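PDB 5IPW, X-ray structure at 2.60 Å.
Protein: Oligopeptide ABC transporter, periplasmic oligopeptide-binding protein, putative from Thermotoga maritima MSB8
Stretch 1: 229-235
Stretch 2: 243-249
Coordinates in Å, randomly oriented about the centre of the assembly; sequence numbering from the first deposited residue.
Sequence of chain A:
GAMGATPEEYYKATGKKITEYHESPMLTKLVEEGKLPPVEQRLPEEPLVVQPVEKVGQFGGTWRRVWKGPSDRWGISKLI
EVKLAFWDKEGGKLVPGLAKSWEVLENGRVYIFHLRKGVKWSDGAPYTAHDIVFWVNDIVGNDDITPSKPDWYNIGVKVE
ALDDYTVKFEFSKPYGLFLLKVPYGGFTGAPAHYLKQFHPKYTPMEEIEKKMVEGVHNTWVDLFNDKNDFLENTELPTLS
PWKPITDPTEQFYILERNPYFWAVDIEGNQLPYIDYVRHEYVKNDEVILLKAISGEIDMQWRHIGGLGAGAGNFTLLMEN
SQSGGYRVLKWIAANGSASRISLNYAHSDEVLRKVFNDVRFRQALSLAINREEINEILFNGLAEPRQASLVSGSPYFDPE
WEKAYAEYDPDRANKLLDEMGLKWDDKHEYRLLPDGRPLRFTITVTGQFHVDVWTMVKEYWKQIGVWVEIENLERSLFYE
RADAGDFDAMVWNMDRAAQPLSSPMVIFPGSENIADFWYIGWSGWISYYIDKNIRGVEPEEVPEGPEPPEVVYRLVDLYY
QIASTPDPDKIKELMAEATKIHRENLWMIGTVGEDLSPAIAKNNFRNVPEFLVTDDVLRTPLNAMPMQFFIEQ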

ATOM      1  N   ASP A 229     -11.369 -18.058  10.385  1.00 45.17           N
ATOM      2  CA  ASP A 229     -11.714 -17.367   9.143  1.00 47.40           C
ATOM      3  C   ASP A 229     -12.625 -16.185   9.465  1.00 45.91           C
ATOM      4  O   ASP A 229     -13.805 -16.374   9.774  1.00 45.34           O
ATOM      5  CB  ASP A 229     -12.430 -18.343   8.196  1.00 50.40           C
ATOM      6  CG  ASP A 229     -12.639 -17.775   6.805  1.00 52.28           C
ATOM      7  OD1 ASP A 229     -13.012 -16.594   6.676  1.00 54.11           O
ATOM      8  OD2 ASP A 229     -12.445 -18.517   5.825  1.00 55.94           O
ATOM      9  N   PHE A 230     -12.082 -14.971   9.368  1.00 44.52           N
ATOM     10  CA  PHE A 230     -12.823 -13.757   9.730  1.00 45.12           C
ATOM     11  C   PHE A 230     -14.055 -13.500   8.862  1.00 44.62           C
ATOM     12  O   PHE A 230     -14.971 -12.800   9.274  1.00 43.78           O
ATOM     13  CB  PHE A 230     -11.914 -12.530   9.659  1.00 44.51           C
ATOM     14  CG  PHE A 230     -11.752 -11.984   8.277  1.00 45.48           C
ATOM     15  CD1 PHE A 230     -12.637 -11.024   7.790  1.00 44.68           C
ATOM     16  CD2 PHE A 230     -10.735 -12.436   7.449  1.00 44.81           C
ATOM     17  CE1 PHE A 230     -12.495 -10.513   6.510  1.00 44.72           C
ATOM     18  CE2 PHE A 230     -10.592 -11.933   6.164  1.00 45.64           C
ATOM     19  CZ  PHE A 230     -11.474 -10.971   5.694  1.00 45.98           C
ATOM     20  N   LEU A 231     -14.043 -14.040   7.649  1.00 47.08           N
ATOM     21  CA  LEU A 231     -15.099 -13.828   6.671  1.00 47.42           C
ATOM     22  C   LEU A 231     -16.214 -14.845   6.851  1.00 47.69           C
ATOM     23  O   LEU A 231     -17.386 -14.491   6.863  1.00 47.31           O
ATOM     24  CB  LEU A 231     -14.501 -13.952   5.267  1.00 49.40           C
ATOM     25  CG  LEU A 231     -15.349 -13.636   4.031  1.00 49.37           C
ATOM     26  CD1 LEU A 231     -15.651 -12.147   3.943  1.00 49.95           C
ATOM     27  CD2 LEU A 231     -14.616 -14.083   2.777  1.00 48.60           C
ATOM     28  N   GLU A 232     -15.832 -16.109   7.007  1.00 52.01           N
ATOM     29  CA  GLU A 232     -16.776 -17.237   7.019  1.00 55.07           C
ATOM     30  C   GLU A 232     -17.357 -17.513   8.404  1.00 51.30           C
ATOM     31  O   GLU A 232     -18.539 -17.837   8.528  1.00 51.88           O
ATOM     32  CB  GLU A 232     -16.088 -18.520   6.519  1.00 59.88           C
ATOM     33  CG  GLU A 232     -15.462 -18.444   5.127  1.00 64.29           C
ATOM     34  CD  GLU A 232     -16.455 -18.646   3.992  1.00 68.62           C
ATOM     35  OE1 GLU A 232     -16.032 -18.518   2.817  1.00 69.58           O
ATOM     36  OE2 GLU A 232     -17.645 -18.935   4.266  1.00 70.53           O
ATOM     37  N   ASN A 233     -16.525 -17.400   9.443  1.00 47.43           N
ATOM     38  CA  ASN A 233     -16.926 -17.838  10.781  1.00 44.51           C
ATOM     39  C   ASN A 233     -17.579 -16.752  11.642  1.00 44.28           C
ATOM     40  O   ASN A 233     -16.918 -15.989  12.340  1.00 45.17           O
ATOM     41  CB  ASN A 233     -15.751 -18.460  11.521  1.00 42.42           C
ATOM     42  CG  ASN A 233     -16.164 -19.069  12.843  1.00 41.10           C
ATOM     43  OD1 ASN A 233     -17.354 -19.229  13.112  1.00 37.77           O
ATOM     44  ND2 ASN A 233     -15.185 -19.394  13.685  1.00 40.45           N
ATOM     45  N   THR A 234     -18.902 -16.732  11.585  1.00 45.97           N
ATOM     46  CA  THR A 234     -19.765 -15.898  12.424  1.00 45.49           C
ATOM     47  C   THR A 234     -19.496 -16.024  13.939  1.00 45.33           C
ATOM     48  O   THR A 234     -19.872 -15.144  14.724  1.00 44.24           O
ATOM     49  CB  THR A 234     -21.242 -16.229  12.069  1.00 45.89           C
ATOM     50  OG1 THR A 234     -21.674 -15.336  11.036  1.00 47.81           O
ATOM     51  CG2 THR A 234     -22.198 -16.137  13.259  1.00 47.67           C
ATOM     52  N   GLU A 235     -18.858 -17.114  14.352  1.00 43.75           N
ATOM     53  CA  GLU A 235     -18.617 -17.352  15.769  1.00 42.40           C
ATOM     54  C   GLU A 235     -17.266 -16.847  16.245  1.00 39.46           C
ATOM     55  O   GLU A 235     -17.004 -16.850  17.438  1.00 40.06           O
ATOM     56  CB  GLU A 235     -18.759 -18.845  16.081  1.00 43.47           C
ATOM     57  CG  GLU A 235     -20.188 -19.346  15.985  1.00 44.92           C
ATOM     58  CD  GLU A 235     -21.068 -18.827  17.102  1.00 46.66           C
ATOM     59  OE1 GLU A 235     -20.612 -18.806  18.261  1.00 48.14           O
ATOM     60  OE2 GLU A 235     -22.227 -18.456  16.829  1.00 48.64           O
ATOM     61  N   LYS A 243     -18.524  -7.167  12.691  1.00 41.51           N
ATOM     62  CA  LYS A 243     -18.360  -8.629  12.664  1.00 44.90           C
ATOM     63  C   LYS A 243     -19.436  -9.236  11.745  1.00 44.46           C
ATOM     64  O   LYS A 243     -20.556  -8.724  11.679  1.00 40.56           O
ATOM     65  CB  LYS A 243     -18.518  -9.212  14.074  1.00 48.71           C
ATOM     66  CG  LYS A 243     -19.917  -9.011  14.646  1.00 54.33           C
ATOM     67  CD  LYS A 243     -20.117  -9.523  16.063  1.00 61.39           C
ATOM     68  CE  LYS A 243     -21.528  -9.165  16.536  1.00 66.86           C
ATOM     69  NZ  LYS A 243     -21.798  -9.502  17.963  1.00 70.72           N
ATOM     70  N   PRO A 244     -19.110 -10.334  11.041  1.00 44.94           N
ATOM     71  CA  PRO A 244     -20.124 -10.954  10.180  1.00 44.61           C
ATOM     72  C   PRO A 244     -21.246 -11.646  10.946  1.00 43.04           C
ATOM     73  O   PRO A 244     -20.978 -12.406  11.863  1.00 43.97           O
ATOM     74  CB  PRO A 244     -19.323 -11.979   9.376  1.00 45.91           C
ATOM     75  CG  PRO A 244     -18.101 -12.241  10.190  1.00 47.35           C
ATOM     76  CD  PRO A 244     -17.781 -10.938  10.849  1.00 45.35           C
ATOM     77  N   ILE A 245     -22.492 -11.368  10.573  1.00 44.12           N
ATOM     78  CA  ILE A 245     -23.633 -12.100  11.128  1.00 45.67           C
ATOM     79  C   ILE A 245     -24.396 -12.961  10.094  1.00 46.40           C
ATOM     80  O   ILE A 245     -25.371 -13.618  10.450  1.00 46.96           O
ATOM     81  CB  ILE A 245     -24.606 -11.173  11.885  1.00 44.91           C
ATOM     82  CG1 ILE A 245     -25.110 -10.037  10.993  1.00 45.19           C
ATOM     83  CG2 ILE A 245     -23.928 -10.613  13.122  1.00 46.35           C
ATOM     84  CD1 ILE A 245     -26.317  -9.315  11.565  1.00 43.32           C
ATOM     85  N   THR A 246     -23.953 -12.965   8.835  1.00 45.80           N
ATOM     86  CA  THR A 246     -24.523 -13.854   7.811  1.00 47.10           C
ATOM     87  C   THR A 246     -23.426 -14.528   6.995  1.00 48.71           C
ATOM     88  O   THR A 246     -22.261 -14.139   7.060  1.00 49.24           O
ATOM     89  CB  THR A 246     -25.484 -13.125   6.835  1.00 45.50           C
ATOM     90  OG1 THR A 246     -24.746 -12.277   5.942  1.00 43.54           O
ATOM     91  CG2 THR A 246     -26.528 -12.316   7.588  1.00 43.96           C
ATOM     92  N   ASP A 247     -23.815 -15.543   6.229  1.00 50.67           N
ATOM     93  CA  ASP A 247     -22.886 -16.293   5.392  1.00 52.98           C
ATOM     94  C   ASP A 247     -22.538 -15.455   4.166  1.00 51.50           C
ATOM     95  O   ASP A 247     -23.407 -14.790   3.617  1.00 56.35           O
ATOM     96  CB  ASP A 247     -23.528 -17.617   4.953  1.00 56.45           C
ATOM     97  CG  ASP A 247     -22.514 -18.607   4.417  1.00 60.96           C
ATOM     98  OD1 ASP A 247     -21.801 -19.230   5.235  1.00 67.93           O
ATOM     99  OD2 ASP A 247     -22.418 -18.755   3.180  1.00 59.83           O
ATOM    100  N   PRO A 248     -21.273 -15.488   3.721  1.00 48.86           N
ATOM    101  CA  PRO A 248     -20.909 -14.723   2.523  1.00 51.13           C
ATOM    102  C   PRO A 248     -21.463 -15.262   1.194  1.00 54.08           C
ATOM    103  O   PRO A 248     -21.400 -14.562   0.185  1.00 57.19           O
ATOM    104  CB  PRO A 248     -19.379 -14.774   2.519  1.00 50.35           C
ATOM    105  CG  PRO A 248     -19.023 -15.974   3.316  1.00 49.36           C
ATOM    106  CD  PRO A 248     -20.110 -16.151   4.331  1.00 49.05           C
ATOM    107  N   THR A 249     -21.988 -16.485   1.183  1.00 56.93           N
ATOM    108  CA  THR A 249     -22.615 -17.033  -0.024  1.00 57.21           C
ATOM    109  C   THR A 249     -24.038 -16.508  -0.185  1.00 58.22           C
ATOM    110  O   THR A 249     -24.530 -16.440  -1.306  1.00 63.42           O
ATOM    111  CB  THR A 249     -22.653 -18.575  -0.035  1.00 54.63           C
ATOM    112  OG1 THR A 249     -23.547 -19.043   0.980  1.00 54.46           O
ATOM    113  CG2 THR A 249     -21.260 -19.165   0.181  1.00 53.91           C
TER

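The contact between the two stretches is small, burying 355 Å² counted over both sides. Two prolines, Pro 244 and Pro 248, supply most of the covered area on stretch 2. A single hydrogen bond crosses between the stretches.

Lys 243 takes almost no part. Its CA-to-CB bond points sideways, and its nearest side-chain approach to stretch 1 is Lys 243 CD to Thr 234 O, 5.8 Å. The chain is in a strand here, which ends its run in this region with Pro 244.

Pro 244 is the most heavily covered residue of the contact. Its CA-to-CB bond points toward stretch 1, and the ring meets the backbone there. Its CG lies 3.3 Å from Phe 230 O, and its CB lies 4.0 Å from Leu 231 O. The ring is compact and apolar, so it can pack closely against the turn. Phe 230 contributes this contact through its carbonyl; its aromatic side chain stays clear, with Phe 230 CD1 6.0 Å from Pro 244 CD. The carbonyl of Pro 244 has a second role. Thr 234 OG1 donates a hydrogen bond to Pro 244 O, at 3.1 Å. Proline has no amide hydrogen to give, but its carbonyl remains free to accept. Thr 234 suits its place because its short side chain carries a donor, where Thr 234 CA and Pro 244 CA are 5.4 Å apart. Its chi1 of -91° lies between the usual wells.

Ile 245 turns its CA-to-CB bond away. Its approach is through the backbone, with its C atom 3.7 Å from Thr 234 OG1. The CA-to-CB bond of Thr 246 also points away, and its OG1 is hydrogen-bonded elsewhere in the structure.

Asp 247 mainly serves its own stretch. Its OD2 accepts from Thr 249 N at 3.1 Å and from Thr 249 OG1 at 2.5 Å, a very short distance. The carboxylate thus braces the turn around Pro 248. Its OD1 is 4.3 Å from Glu 232 OE2. These are like charges, so the approach adds no attraction of its own.

Pro 248 is buried and forms the second main contact. Its CA-to-CB bond points toward stretch 1. Its CG lies 4.4 Å from Leu 231 CG, an apolar side-chain contact, and 3.4 Å from Glu 232 OE2. Leu 231 is buried too, which suits its apolar side chain, although its CA-to-CB bond points away. The CA-to-CB bond of Glu 232 also points away, but the end of its side chain comes nearer and covers part of the proline ring.

Thr 249 closes the stretch. Its nearest side-chain approach is Thr 249 CG2 to Glu 232 OE2, 5.5 Å.

Stretch 1 is held in shape by its own bonds. Asp 229 OD1 accepts from Leu 231 N and from Glu 232 N, both at 2.9 Å. Asn 233 N donates to Asp 229 O, also at 2.9 Å. These bonds lie within the turn whose carbonyls meet Pro 244.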